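Long-range contacts in putative alpha-L-fucosidase (Bacteroides thetaiotaomicron, PDB 4H41), which is a putative alpha-L-fucosidase, built as a TIM barrel, that probably hydrolyses fucose linkages in host-derived glycans: residues Gly119-Gly124 / Ile136-Tyr141; Gly130-Glu135 / Asp175-Met180; Asp244-Tyr249 / Asn273-Asp278; Asp250-Phe255 / Arg294-Ala299. All blocks are in the same frame, centred on the assembly; numbering follows the deposited sequence.

Contact 1 (Gly119-Gly124 / Ile136-Tyr141); sequences GLYDSG and IEDNKY
N139, in the first turn of helix 136-151, lays its side-chain amide against the backbone of Y121, in the loop that leaves strand 115-119 of a TIM barrel. Two hydrogen bonds form the polar part of the contact. The backbone N of Y121 donates to OD1 of N139 at 2.8 Å, in the carbonyl plane and on a lone pair. In return ND2 of N139 donates to the carbonyl O of Y121 at 2.9 Å, nearly straight at 171° and close to the amide's own plane. One amide thus satisfies both the N-H and the C=O of a single residue. ND2 also donates to the backbone O of E135, which further fixes the rotation of the group. An alanine in place of N139 would probably leave both Y121 backbone groups without these mates and the loop less firmly held to the helix.

Close van der Waals contacts surround the pair: L120 CB approaches OD1 of N139 to 3.3 Å, and Y121 CB lies 3.4 Å from the same oxygen. The Y121 ring, with CG anti to the backbone N (chi1 174°), meets D138. CD2 is 3.7 Å from D138 CB, and the ring and carboxylate planes are inclined by 64°. Outside partners hold the polar ends: Y121 OH bonds to R79 O, while D138 bonds Y88 OH through OD1 and forms a salt bridge to R125 through OD2. That OD2 also sits at the ring edge, near its plane, 3.5 Å from Y121 CE2, and touches S123 CB at 3.7 Å.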
# COMPACT_ATOMS: atom_id res chain seq x y z
N GLY B 119 -14.83 8.51 -21.95
CA GLY B 119 -13.65 7.74 -22.35
C GLY B 119 -14.03 6.54 -23.20
O GLY B 119 -14.93 5.77 -22.84
N LEU B 120 -13.29 6.33 -24.28
CA LEU B 120 -13.59 5.21 -25.17
C LEU B 120 -13.26 3.87 -24.52
O LEU B 120 -12.52 3.78 -23.54
CB LEU B 120 -12.84 5.37 -26.51
CG LEU B 120 -13.23 6.60 -27.35
CD1 LEU B 120 -12.61 6.54 -28.71
CD2 LEU B 120 -14.78 6.71 -27.47
N TYR B 121 -13.84 2.83 -25.09
CA TYR B 121 -13.69 1.47 -24.61
C TYR B 121 -12.27 0.95 -24.87
O TYR B 121 -11.71 1.18 -25.94
CB TYR B 121 -14.75 0.57 -25.28
CG TYR B 121 -14.61 -0.90 -24.96
CD1 TYR B 121 -14.86 -1.37 -23.68
CD2 TYR B 121 -14.19 -1.80 -25.92
CE1 TYR B 121 -14.71 -2.73 -23.36
CE2 TYR B 121 -14.02 -3.15 -25.62
CZ TYR B 121 -14.26 -3.61 -24.34
OH TYR B 121 -14.03 -4.93 -24.10
N ASP B 122 -11.73 0.21 -23.92
CA ASP B 122 -10.42 -0.43 -24.00
C ASP B 122 -10.62 -1.94 -23.98
O ASP B 122 -10.93 -2.52 -22.93
CB ASP B 122 -9.54 0.06 -22.83
CG ASP B 122 -8.11 -0.46 -22.84
OD1 ASP B 122 -7.80 -1.38 -23.64
OD2 ASP B 122 -7.32 -0.02 -21.99
N SER B 123 -10.44 -2.60 -25.13
CA SER B 123 -10.70 -4.05 -25.22
C SER B 123 -9.61 -4.94 -24.65
O SER B 123 -9.86 -6.13 -24.50
CB SER B 123 -10.91 -4.48 -26.67
OG SER B 123 -9.68 -4.57 -27.38
N GLY B 124 -8.42 -4.42 -24.45
CA GLY B 124 -7.26 -5.19 -24.01
C GLY B 124 -6.41 -5.70 -25.17
O GLY B 124 -5.26 -6.07 -24.96
N ILE B 136 -10.31 0.02 -32.70
CA ILE B 136 -11.28 0.75 -33.52
C ILE B 136 -12.65 0.07 -33.56
O ILE B 136 -13.66 0.74 -33.36
CB ILE B 136 -10.76 0.92 -34.96
CG1 ILE B 136 -9.42 1.72 -35.01
CG2 ILE B 136 -11.82 1.65 -35.82
CD1 ILE B 136 -8.71 1.59 -36.31
N GLU B 137 -12.70 -1.24 -33.86
CA GLU B 137 -13.97 -1.92 -34.14
C GLU B 137 -15.00 -1.84 -33.02
O GLU B 137 -16.13 -1.45 -33.30
CB GLU B 137 -13.76 -3.37 -34.53
CG GLU B 137 -15.02 -4.01 -35.10
CD GLU B 137 -14.78 -5.20 -36.01
OE1 GLU B 137 -13.83 -5.97 -35.74
OE2 GLU B 137 -15.55 -5.37 -36.98
N ASP B 138 -14.65 -2.22 -31.80
CA ASP B 138 -15.65 -2.17 -30.69
C ASP B 138 -16.10 -0.75 -30.44
O ASP B 138 -17.27 -0.53 -30.14
CB ASP B 138 -15.10 -2.75 -29.39
CG ASP B 138 -14.85 -4.25 -29.41
OD1 ASP B 138 -15.52 -4.96 -30.17
OD2 ASP B 138 -13.91 -4.68 -28.76
N ASN B 139 -15.18 0.24 -30.58
CA ASN B 139 -15.56 1.63 -30.36
C ASN B 139 -16.51 2.13 -31.45
O ASN B 139 -17.28 3.02 -31.14
CB ASN B 139 -14.39 2.54 -30.19
CG ASN B 139 -13.89 2.48 -28.79
OD1 ASN B 139 -14.62 2.86 -27.83
ND2 ASN B 139 -12.73 1.91 -28.60
N LYS B 140 -16.54 1.53 -32.66
CA LYS B 140 -17.55 1.93 -33.64
C LYS B 140 -18.96 1.72 -33.08
O LYS B 140 -19.83 2.56 -33.30
CB LYS B 140 -17.41 1.17 -34.97
CG LYS B 140 -16.11 1.41 -35.68
CD LYS B 140 -16.19 1.01 -37.12
CE LYS B 140 -14.82 1.05 -37.74
NZ LYS B 140 -14.84 0.97 -39.22
N TYR B 141 -19.17 0.61 -32.37
CA TYR B 141 -20.47 0.30 -31.78
C TYR B 141 -20.71 1.08 -30.52
O TYR B 141 -21.82 1.56 -30.31
CB TYR B 141 -20.58 -1.20 -31.48
CG TYR B 141 -20.53 -2.03 -32.72
CD1 TYR B 141 -21.69 -2.31 -33.45
CD2 TYR B 141 -19.33 -2.50 -33.23
CE1 TYR B 141 -21.65 -3.07 -34.61
CE2 TYR B 141 -19.27 -3.25 -34.39
CZ TYR B 141 -20.44 -3.53 -35.09
OH TYR B 141 -20.38 -4.27 -36.25

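Contact 2 (Gly130-Glu135 / Asp175-Met180); sequences GDLSWE and DAFRAM. With NA (sodium ion), chain Q.
L132 and A176 centre an apolar contact in the outer layer of the TIM barrel, where the turn between helices 125-129 and 136-151 rests on helix 173-187. No hydrogen bond crosses it, and the evidence is side-chain proximity. L132 carries its CG anti to the backbone N (chi1 -167°), and that atom lies 3.8 Å from CB of A176. The same methyl of A176 also meets the carbonyl O of L132 at 3.7 Å, so it touches both the side chain and the backbone of one residue. At the end of the L132 side chain, L132 and F177 cross at about a right angle, with CD2 of L132 3.7 Å from CE1 of F177. The F177 ring continues inward onto I162 of strand 157-162.

At the other end of the turn the selenium of M180, a selenomethionine, approaches the carbonyl O of E135 to 4.1 Å. The E135 carboxylate turns from this helix and accepts from the backbone N of S123 and of Y126.

The 130-135 turn is braced from within by D131, whose OD1 accepts from the backbone N of S133 at 2.9 Å, making an Asx turn. It accepts from S133 OG as well, at 2.6 Å, and both donors reach it from the same face of the carboxylate plane. D131, S133, W134 and D175 line a pocket that holds a polyether, probably from the crystallisation liquor. There S133 OG lies 2.4 Å from a sodium ion, one of five atoms that bind the ion.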
# COMPACT_ATOMS: atom_id res chain seq x y z
N GLY B 130 0.32 -4.55 -29.01
CA GLY B 130 1.07 -3.36 -29.38
C GLY B 130 0.50 -2.66 -30.59
O GLY B 130 1.05 -1.63 -31.01
N ASP B 131 -0.64 -3.15 -31.14
CA ASP B 131 -1.24 -2.55 -32.33
C ASP B 131 -2.53 -1.86 -31.91
O ASP B 131 -3.51 -2.51 -31.56
CB ASP B 131 -1.47 -3.62 -33.40
CG ASP B 131 -2.15 -3.16 -34.68
OD1 ASP B 131 -2.68 -2.04 -34.70
OD2 ASP B 131 -2.15 -3.92 -35.65
N LEU B 132 -2.53 -0.53 -31.94
CA LEU B 132 -3.70 0.23 -31.46
C LEU B 132 -4.90 0.14 -32.38
O LEU B 132 -6.01 0.39 -31.92
CB LEU B 132 -3.33 1.71 -31.24
CG LEU B 132 -4.32 2.58 -30.46
CD1 LEU B 132 -4.73 1.97 -29.16
CD2 LEU B 132 -3.73 3.95 -30.21
N SER B 133 -4.71 -0.27 -33.64
CA SER B 133 -5.82 -0.34 -34.60
C SER B 133 -6.85 -1.40 -34.17
O SER B 133 -7.99 -1.31 -34.64
CB SER B 133 -5.30 -0.57 -36.02
OG SER B 133 -4.78 -1.87 -36.20
N TRP B 134 -6.51 -2.37 -33.26
CA TRP B 134 -7.48 -3.34 -32.74
C TRP B 134 -8.60 -2.67 -31.94
O TRP B 134 -9.66 -3.28 -31.78
CB TRP B 134 -6.81 -4.36 -31.80
CG TRP B 134 -5.96 -5.36 -32.48
CD1 TRP B 134 -4.61 -5.51 -32.36
CD2 TRP B 134 -6.41 -6.45 -33.30
NE1 TRP B 134 -4.18 -6.55 -33.14
CE2 TRP B 134 -5.26 -7.16 -33.72
CE3 TRP B 134 -7.67 -6.88 -33.73
CZ2 TRP B 134 -5.34 -8.28 -34.54
CZ3 TRP B 134 -7.75 -7.99 -34.56
CH2 TRP B 134 -6.59 -8.63 -35.03
N GLU B 135 -8.39 -1.45 -31.42
CA GLU B 135 -9.40 -0.79 -30.59
C GLU B 135 -10.49 -0.09 -31.40
O GLU B 135 -11.50 0.33 -30.83
CB GLU B 135 -8.69 0.21 -29.67
CG GLU B 135 -7.69 -0.45 -28.71
CD GLU B 135 -8.32 -1.52 -27.83
OE1 GLU B 135 -9.53 -1.40 -27.53
OE2 GLU B 135 -7.66 -2.55 -27.59
N ASP B 175 -3.76 5.81 -37.37
CA ASP B 175 -5.00 5.37 -38.01
C ASP B 175 -6.12 5.21 -36.99
O ASP B 175 -7.26 5.57 -37.25
CB ASP B 175 -4.78 4.07 -38.81
CG ASP B 175 -3.94 4.35 -40.07
OD1 ASP B 175 -4.25 5.34 -40.79
OD2 ASP B 175 -3.04 3.56 -40.36
N ALA B 176 -5.77 4.70 -35.80
CA ALA B 176 -6.75 4.50 -34.74
C ALA B 176 -7.29 5.81 -34.23
O ALA B 176 -8.50 5.96 -34.09
CB ALA B 176 -6.16 3.69 -33.60
N PHE B 177 -6.41 6.74 -33.92
CA PHE B 177 -6.80 8.06 -33.42
C PHE B 177 -7.62 8.80 -34.46
O PHE B 177 -8.61 9.43 -34.11
CB PHE B 177 -5.56 8.89 -33.03
CG PHE B 177 -4.76 8.44 -31.83
CD1 PHE B 177 -5.39 7.87 -30.73
CD2 PHE B 177 -3.40 8.68 -31.75
CE1 PHE B 177 -4.65 7.47 -29.62
CE2 PHE B 177 -2.69 8.34 -30.60
CZ PHE B 177 -3.31 7.72 -29.56
N ARG B 178 -7.24 8.70 -35.72
CA ARG B 178 -7.99 9.35 -36.82
C ARG B 178 -9.40 8.78 -36.92
O ARG B 178 -10.35 9.55 -37.02
CB ARG B 178 -7.28 9.17 -38.14
CG ARG B 178 -6.07 10.07 -38.28
CD ARG B 178 -5.27 9.67 -39.50
NE ARG B 178 -6.01 9.92 -40.74
CZ ARG B 178 -5.96 11.03 -41.47
NH1 ARG B 178 -5.20 12.06 -41.08
NH2 ARG B 178 -6.68 11.14 -42.58
N ALA B 179 -9.55 7.46 -36.87
CA ALA B 179 -10.87 6.83 -37.01
C ALA B 179 -11.76 7.12 -35.83
O ALA B 179 -12.94 7.45 -36.01
CB ALA B 179 -10.72 5.33 -37.19
N MSE B 180 -11.23 7.02 -34.64
CA MSE B 180 -12.03 7.22 -33.42
C MSE B 180 -12.38 8.67 -33.25
O MSE B 180 -13.54 8.97 -33.03
CB MSE B 180 -11.28 6.65 -32.20
CG MSE B 180 -11.19 5.13 -32.29
SE MSE B 180 -10.22 4.19 -30.87
CE MSE B 180 -8.55 5.20 -30.90
NA NA Q . -5.12 -2.37 -38.56

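Contact 3 (Asp244-Tyr249 / Asn273-Asp278); sequences DGHIDY and NAESFD
D244 and E275 bury the most surface here, meeting where two loops leave neighbouring barrel strands. The backbone N of D244 donates to O of N273, 3.0 Å away, just after strand 239-243. The D244 side chain, its CG set between the backbone N and the carbonyl carbon (chi1 67°), lays its carboxylate against the 273-275 backbone: OD1 accepts from the backbone N of E275 at 3.1 Å, the donor 41° above the carboxylate plane. OD2 packs 3.2 Å from CA of A274. OD1 also forms a salt bridge to K296. An alanine at D244 would probably leave the E275 N-H without its acceptor and K296 without this carboxylate mate.

E275 reaches toward the 244-249 loop, its OE1 3.2 Å from CA of G245. With E275 so placed, a CB on G245 would run into that oxygen, consistent with glycine here. The two carboxylates are near, D244 OD1 lying 4.3 Å from E275 OE1, but each has its own cation, R279 for E275. N273 ND2 bonds to S196 and to an unidentified ligand, probably from the crystallisation liquor. Loops at the C-terminal ends of strands 239-243 and 269-273 are where a TIM barrel typically builds its active site.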
# COMPACT_ATOMS: atom_id res chain seq x y z
N ASP B 244 2.47 13.78 -17.02
CA ASP B 244 3.74 14.49 -16.74
C ASP B 244 4.72 13.74 -15.84
O ASP B 244 5.77 14.28 -15.50
CB ASP B 244 3.41 15.84 -16.11
CG ASP B 244 2.79 15.79 -14.73
OD1 ASP B 244 2.60 14.63 -14.17
OD2 ASP B 244 2.52 16.87 -14.17
N GLY B 245 4.38 12.53 -15.40
CA GLY B 245 5.15 11.88 -14.36
C GLY B 245 6.31 11.01 -14.71
O GLY B 245 7.01 10.60 -13.78
N HIS B 246 6.51 10.66 -15.99
CA HIS B 246 7.57 9.69 -16.31
C HIS B 246 8.93 10.32 -16.56
O HIS B 246 9.89 9.58 -16.79
CB HIS B 246 7.16 8.84 -17.52
CG HIS B 246 5.88 8.09 -17.31
ND1 HIS B 246 4.66 8.70 -17.53
CD2 HIS B 246 5.65 6.83 -16.88
CE1 HIS B 246 3.74 7.77 -17.30
NE2 HIS B 246 4.29 6.63 -16.93
N ILE B 247 9.04 11.64 -16.49
CA ILE B 247 10.30 12.36 -16.66
C ILE B 247 10.70 12.91 -15.29
O ILE B 247 9.85 13.08 -14.41
CB ILE B 247 10.22 13.47 -17.74
CG1 ILE B 247 9.12 14.48 -17.47
CG2 ILE B 247 10.07 12.84 -19.14
CD1 ILE B 247 9.15 15.69 -18.42
N ASP B 248 11.96 13.27 -15.16
CA ASP B 248 12.45 13.87 -13.91
C ASP B 248 12.01 15.32 -13.82
O ASP B 248 11.70 15.97 -14.84
CB ASP B 248 13.96 13.72 -13.81
CG ASP B 248 14.51 13.59 -12.40
OD1 ASP B 248 13.76 13.87 -11.42
OD2 ASP B 248 15.68 13.14 -12.26
N TYR B 249 12.01 15.86 -12.61
CA TYR B 249 11.49 17.22 -12.36
C TYR B 249 12.38 18.31 -12.97
O TYR B 249 11.87 19.38 -13.25
CB TYR B 249 11.26 17.50 -10.86
CG TYR B 249 10.40 16.41 -10.24
CD1 TYR B 249 9.03 16.39 -10.43
CD2 TYR B 249 10.98 15.35 -9.56
CE1 TYR B 249 8.25 15.33 -9.96
CE2 TYR B 249 10.21 14.31 -9.05
CZ TYR B 249 8.84 14.30 -9.27
OH TYR B 249 8.08 13.23 -8.84
N ASN B 273 -1.50 16.57 -18.03
CA ASN B 273 -2.15 15.62 -17.14
C ASN B 273 -1.19 15.53 -15.97
O ASN B 273 -0.16 14.82 -16.03
CB ASN B 273 -2.43 14.28 -17.81
CG ASN B 273 -2.96 13.26 -16.84
OD1 ASN B 273 -3.07 13.51 -15.64
ND2 ASN B 273 -3.28 12.08 -17.33
N ALA B 274 -1.45 16.37 -14.98
CA ALA B 274 -0.61 16.50 -13.79
C ALA B 274 -0.94 15.40 -12.82
O ALA B 274 -1.93 15.47 -12.12
CB ALA B 274 -0.80 17.86 -13.15
N GLU B 275 -0.13 14.35 -12.82
CA GLU B 275 -0.34 13.19 -11.95
C GLU B 275 -0.26 13.59 -10.49
O GLU B 275 0.73 14.20 -10.07
CB GLU B 275 0.66 12.11 -12.27
CG GLU B 275 0.46 11.56 -13.68
CD GLU B 275 1.44 10.49 -14.10
OE1 GLU B 275 2.50 10.37 -13.45
OE2 GLU B 275 1.06 9.66 -14.96
N SER B 276 -1.28 13.22 -9.70
CA SER B 276 -1.34 13.57 -8.28
C SER B 276 -1.00 12.38 -7.39
O SER B 276 -1.15 12.46 -6.15
CB SER B 276 -2.69 14.21 -7.97
OG SER B 276 -3.76 13.45 -8.48
N PHE B 277 -0.41 11.33 -7.99
CA PHE B 277 0.12 10.16 -7.28
C PHE B 277 1.63 10.16 -7.45
O PHE B 277 2.15 10.77 -8.40
CB PHE B 277 -0.51 8.86 -7.77
CG PHE B 277 -0.27 8.57 -9.23
CD1 PHE B 277 -1.09 9.11 -10.20
CD2 PHE B 277 0.85 7.85 -9.63
CE1 PHE B 277 -0.85 8.87 -11.55
CE2 PHE B 277 1.08 7.60 -10.98
CZ PHE B 277 0.19 8.07 -11.93
N ASP B 278 2.35 9.50 -6.54
CA ASP B 278 3.79 9.50 -6.54
C ASP B 278 4.37 8.29 -7.29
O ASP B 278 4.17 7.17 -6.89
CB ASP B 278 4.31 9.54 -5.07
CG ASP B 278 5.64 10.22 -4.95
OD1 ASP B 278 6.58 9.80 -5.66
OD2 ASP B 278 5.75 11.23 -4.15
O HOH W 1 6.03 11.36 -8.43

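Contact 4 (Asp250-Phe255 / Arg294-Ala299); sequences DELDAF and RMKLEA
L252 packs against A299 and K296 where helix 252-266 begins beside helix 290-302, two neighbouring helices of the outer layer of the TIM barrel. The contact is apolar and small. L252 directs its CB at CB of A299, 3.7 Å away. With CG anti to the carbonyl carbon (chi1 -67°), the branch beyond it runs to the K296 backbone, CD1 of L252 lying 3.9 Å from CA of K296 and equally far from the carbonyl O of M295. The L252 and K296 side chains cross obliquely, touching between CD1 of L252 and CG of K296 at 4.0 Å.

From that point the lysine leaves the contact: its chain bends at chi3 (-52°), and NZ is held by D244 OD1 and the backbone O of E275. K296 therefore lends its aliphatic part to the helix pair and its charge to the barrel loops.

Near the N-terminal ends of both segments a second copy of the protein adjoins: K80 of that subunit forms a salt bridge with D250, and F81 of that subunit packs on M295.

D253 lies at the exposed edge, next to A299. Its carboxylate has a cation of its own in R302. A water donates to D253 OD1 at 2.8 Å and to the backbone O of A299 at 2.8 Å, bridging the helices where OD1 itself comes only within 4.0 Å of A299 CB.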
# COMPACT_ATOMS: atom_id res chain seq x y z
N ASP B 250 13.63 18.01 -13.26
CA ASP B 250 14.52 18.98 -13.92
C ASP B 250 14.44 18.82 -15.48
O ASP B 250 15.16 19.52 -16.20
CB ASP B 250 15.95 18.83 -13.42
CG ASP B 250 16.56 17.47 -13.55
OD1 ASP B 250 15.91 16.59 -14.14
OD2 ASP B 250 17.69 17.27 -13.03
N GLU B 251 13.57 17.93 -15.99
CA GLU B 251 13.36 17.75 -17.44
C GLU B 251 12.03 18.35 -17.90
O GLU B 251 11.74 18.32 -19.09
CB GLU B 251 13.37 16.25 -17.78
CG GLU B 251 14.69 15.61 -17.45
CD GLU B 251 14.77 14.12 -17.68
OE1 GLU B 251 13.79 13.38 -17.38
OE2 GLU B 251 15.87 13.67 -18.06
N LEU B 252 11.25 18.93 -16.98
CA LEU B 252 9.91 19.45 -17.29
C LEU B 252 9.97 20.58 -18.30
O LEU B 252 9.22 20.56 -19.28
CB LEU B 252 9.23 19.96 -16.01
CG LEU B 252 8.86 18.87 -14.95
CD1 LEU B 252 8.51 19.51 -13.65
CD2 LEU B 252 7.73 18.04 -15.42
N ASP B 253 10.87 21.55 -18.08
CA ASP B 253 10.95 22.67 -19.02
C ASP B 253 11.31 22.21 -20.44
O ASP B 253 10.70 22.68 -21.39
CB ASP B 253 11.97 23.72 -18.57
CG ASP B 253 11.57 24.51 -17.35
OD1 ASP B 253 10.37 24.53 -17.02
OD2 ASP B 253 12.47 25.16 -16.75
N ALA B 254 12.24 21.28 -20.57
CA ALA B 254 12.65 20.81 -21.90
C ALA B 254 11.50 20.12 -22.64
O ALA B 254 11.24 20.44 -23.80
CB ALA B 254 13.84 19.87 -21.78
N PHE B 255 10.80 19.19 -21.96
CA PHE B 255 9.71 18.47 -22.63
C PHE B 255 8.48 19.35 -22.80
O PHE B 255 7.82 19.25 -23.83
CB PHE B 255 9.36 17.17 -21.87
CG PHE B 255 10.30 16.04 -22.23
CD1 PHE B 255 10.10 15.29 -23.37
CD2 PHE B 255 11.41 15.77 -21.44
CE1 PHE B 255 10.99 14.28 -23.72
CE2 PHE B 255 12.29 14.74 -21.79
CZ PHE B 255 12.08 14.01 -22.93
N ARG B 294 3.42 20.78 -7.25
CA ARG B 294 3.59 22.24 -7.40
C ARG B 294 4.61 22.50 -8.51
O ARG B 294 4.40 23.35 -9.34
CB ARG B 294 4.06 22.88 -6.07
CG ARG B 294 4.24 24.33 -6.20
CD ARG B 294 4.79 25.01 -4.99
NE ARG B 294 5.95 24.37 -4.41
CZ ARG B 294 7.21 24.49 -4.81
NH1 ARG B 294 7.52 25.28 -5.83
NH2 ARG B 294 8.17 23.87 -4.16
N MSE B 295 5.74 21.83 -8.47
CA MSE B 295 6.78 22.05 -9.49
C MSE B 295 6.27 21.72 -10.91
O MSE B 295 6.60 22.42 -11.85
CB MSE B 295 8.02 21.24 -9.15
CG MSE B 295 8.79 21.81 -8.00
SE MSE B 295 10.42 20.69 -7.76
CE MSE B 295 9.86 18.88 -7.88
N LYS B 296 5.43 20.69 -11.05
CA LYS B 296 4.88 20.30 -12.35
C LYS B 296 3.89 21.33 -12.84
O LYS B 296 3.93 21.66 -14.03
CB LYS B 296 4.26 18.89 -12.28
CG LYS B 296 5.32 17.85 -12.01
CD LYS B 296 4.85 16.40 -12.06
CE LYS B 296 3.65 16.10 -11.21
NZ LYS B 296 3.21 14.69 -11.39
N LEU B 297 3.06 21.89 -11.95
CA LEU B 297 2.09 22.91 -12.35
C LEU B 297 2.81 24.23 -12.66
O LEU B 297 2.37 24.99 -13.53
CB LEU B 297 1.02 23.09 -11.26
CG LEU B 297 0.13 21.85 -11.00
CD1 LEU B 297 -0.85 22.16 -9.87
CD2 LEU B 297 -0.65 21.42 -12.23
N GLU B 298 3.91 24.51 -11.92
CA GLU B 298 4.71 25.70 -12.16
C GLU B 298 5.36 25.63 -13.56
O GLU B 298 5.40 26.62 -14.27
CB GLU B 298 5.78 25.91 -11.08
CG GLU B 298 5.16 26.38 -9.78
CD GLU B 298 6.10 26.49 -8.60
OE1 GLU B 298 7.29 26.12 -8.74
OE2 GLU B 298 5.63 26.92 -7.52
N ALA B 299 5.88 24.47 -13.94
CA ALA B 299 6.47 24.29 -15.27
C ALA B 299 5.41 24.45 -16.37
O ALA B 299 5.69 25.05 -17.41
CB ALA B 299 7.11 22.93 -15.35
O HOH W 2 8.17 24.91 -18.64

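The four contacts form two pairs on one TIM barrel. Contacts 1 and 2 have centres about 9 Å apart; the turn 130-135 of contact 2 runs directly into helix 136-151, whose start belongs to contact 1, and their segments alternate along the chain. E135 joins the two, and L120 packs on M180 between them. Contacts 3 and 4, also about 9 Å apart and interleaved, are joined by K296. All four segments of contacts 1 and 2 precede those of contacts 3 and 4, and centres of contacts 1 and 4 lie about 33 Å apart. Each pair joins a loop after a strand to the surrounding helices, by different contacts.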